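Local coordinates for epidermal growth factor receptor pathway substrate 8-like protein 1 (Mus musculus, PDB 2CY4) that is related to the receptor-tyrosine-kinase substrate EPS8 and, through its phosphotyrosine-binding domain, probably takes part in signalling by docking peptide motifs, at residues H12-V17 with Q113-G118. Residues are numbered along the deposited sequence; the frame is centred on the assembly and turned at random.
Sequences HVNHLV and QGLLLG
In this PTB domain, a PH-like fold, Asn14 and Gln113 make the last antiparallel bridge between strand 9-20 and strand 108-113, just before the chain turns off toward the C-terminal helix 119-133. They are a hydrogen-bonded pair: Asn14 N reaches Gln113 O at 3.1 Å, in the carbonyl plane and on a lone pair, and Gln113 N returns a bond of 2.8 Å to Asn14 O. Two residues further along strand 9-20, Leu16 and Val17 both face Phe111, a classic beta bulge.

On the sheet face shared by Asn14 and Gln113 the two side chains pass each other at a slant, their amide planes nearly coplanar, 27° apart. Gln113 places CG beside its backbone N (chi1 -68°) and runs extended from there, which lays the aliphatic part of the chain against Leu16, with CG 3.8 Å from Leu16 CD1. With an alanine at Gln113, the methyls of Leu16 would probably lose the aliphatic chain that lies against them.

Beyond the bridge, Leu115 folds back over the strand from a backbone with positive phi (58°). Its CD1 sits 3.7 Å from Asn14 ND2, meeting that side chain at about a right angle, while CD2 comes within 3.5 Å of Val13 CA. Beyond Gln113 the direct ladder gives way to water: one molecule donates to His12 O at 2.7 Å and to Gly114 O at 2.8 Å, and that same Gly114 O also accepts the backbone N-H of Gly118, the N-cap of the helix.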
# COMPACT_ATOMS: atom_id res chain seq x y z
N HIS A 12 10.61 13.24 12.30
CA HIS A 12 9.72 13.98 11.42
C HIS A 12 10.37 13.96 10.03
O HIS A 12 11.53 14.38 9.85
CB HIS A 12 9.57 15.43 11.87
CG HIS A 12 8.54 15.60 12.91
ND1 HIS A 12 7.25 15.94 12.60
CD2 HIS A 12 8.60 15.44 14.26
CE1 HIS A 12 6.53 15.97 13.72
NE2 HIS A 12 7.33 15.67 14.73
N VAL A 13 9.65 13.47 9.04
CA VAL A 13 10.19 13.46 7.69
C VAL A 13 9.13 14.00 6.77
O VAL A 13 7.98 14.18 7.19
CB VAL A 13 10.49 12.02 7.21
CG1 VAL A 13 11.46 11.32 8.17
CG2 VAL A 13 9.21 11.22 7.20
N ASN A 14 9.51 14.26 5.52
CA ASN A 14 8.54 14.65 4.52
C ASN A 14 8.45 13.48 3.55
O ASN A 14 9.43 13.20 2.88
CB ASN A 14 9.00 15.80 3.64
CG ASN A 14 8.72 17.19 4.28
OD1 ASN A 14 7.91 17.32 5.17
ND2 ASN A 14 9.36 18.19 3.77
N HIS A 15 7.28 12.84 3.45
CA HIS A 15 7.10 11.77 2.47
C HIS A 15 6.98 12.44 1.10
O HIS A 15 6.19 13.35 0.94
CB HIS A 15 5.80 10.99 2.80
CG HIS A 15 5.41 10.00 1.73
ND1 HIS A 15 4.68 10.36 0.61
CD2 HIS A 15 5.70 8.68 1.60
CE1 HIS A 15 4.54 9.29 -0.18
NE2 HIS A 15 5.14 8.27 0.38
N LEU A 16 7.78 12.03 0.09
CA LEU A 16 7.66 12.60 -1.27
C LEU A 16 6.82 11.70 -2.21
O LEU A 16 5.93 12.18 -2.91
CB LEU A 16 9.06 12.77 -1.91
CG LEU A 16 9.93 13.76 -1.12
CD1 LEU A 16 11.28 13.86 -1.87
CD2 LEU A 16 9.24 15.17 -1.13
N VAL A 17 7.09 10.38 -2.24
CA VAL A 17 6.35 9.53 -3.17
C VAL A 17 6.50 8.11 -2.73
O VAL A 17 7.48 7.75 -2.07
CB VAL A 17 6.91 9.54 -4.70
CG1 VAL A 17 6.78 10.88 -5.31
CG2 VAL A 17 8.33 9.04 -4.78
N GLN A 113 12.17 13.07 2.64
CA GLN A 113 13.25 14.04 2.88
C GLN A 113 13.52 13.78 4.39
O GLN A 113 12.57 13.63 5.15
CB GLN A 113 12.74 15.46 2.70
CG GLN A 113 12.38 15.77 1.24
CD GLN A 113 11.91 17.20 1.08
OE1 GLN A 113 12.51 18.00 0.35
NE2 GLN A 113 10.85 17.54 1.76
N GLY A 114 14.79 13.71 4.79
CA GLY A 114 15.20 13.44 6.19
C GLY A 114 15.17 14.71 7.07
O GLY A 114 15.32 14.63 8.29
N LEU A 115 15.04 15.86 6.46
CA LEU A 115 14.96 17.13 7.22
C LEU A 115 16.21 17.38 8.12
O LEU A 115 17.32 16.96 7.78
CB LEU A 115 13.65 17.10 8.02
CG LEU A 115 12.34 17.51 7.28
CD1 LEU A 115 12.42 17.56 5.77
CD2 LEU A 115 11.16 16.81 7.76
N LEU A 116 16.03 17.99 9.27
CA LEU A 116 17.17 18.38 10.12
C LEU A 116 18.07 17.23 10.57
O LEU A 116 19.28 17.25 10.34
CB LEU A 116 16.65 19.19 11.29
CG LEU A 116 17.72 19.71 12.26
CD1 LEU A 116 18.72 20.60 11.53
CD2 LEU A 116 17.02 20.46 13.37
N LEU A 117 17.50 16.19 11.15
CA LEU A 117 18.34 15.06 11.57
C LEU A 117 18.96 14.34 10.38
O LEU A 117 20.03 13.73 10.48
CB LEU A 117 17.50 14.08 12.43
CG LEU A 117 17.10 14.66 13.80
CD1 LEU A 117 16.17 13.70 14.56
CD2 LEU A 117 18.43 14.82 14.64
N GLY A 118 18.25 14.35 9.24
CA GLY A 118 18.82 13.78 8.04
C GLY A 118 18.56 12.29 7.75
O GLY A 118 18.38 11.41 8.67
O HOH W 1 14.08 14.18 10.74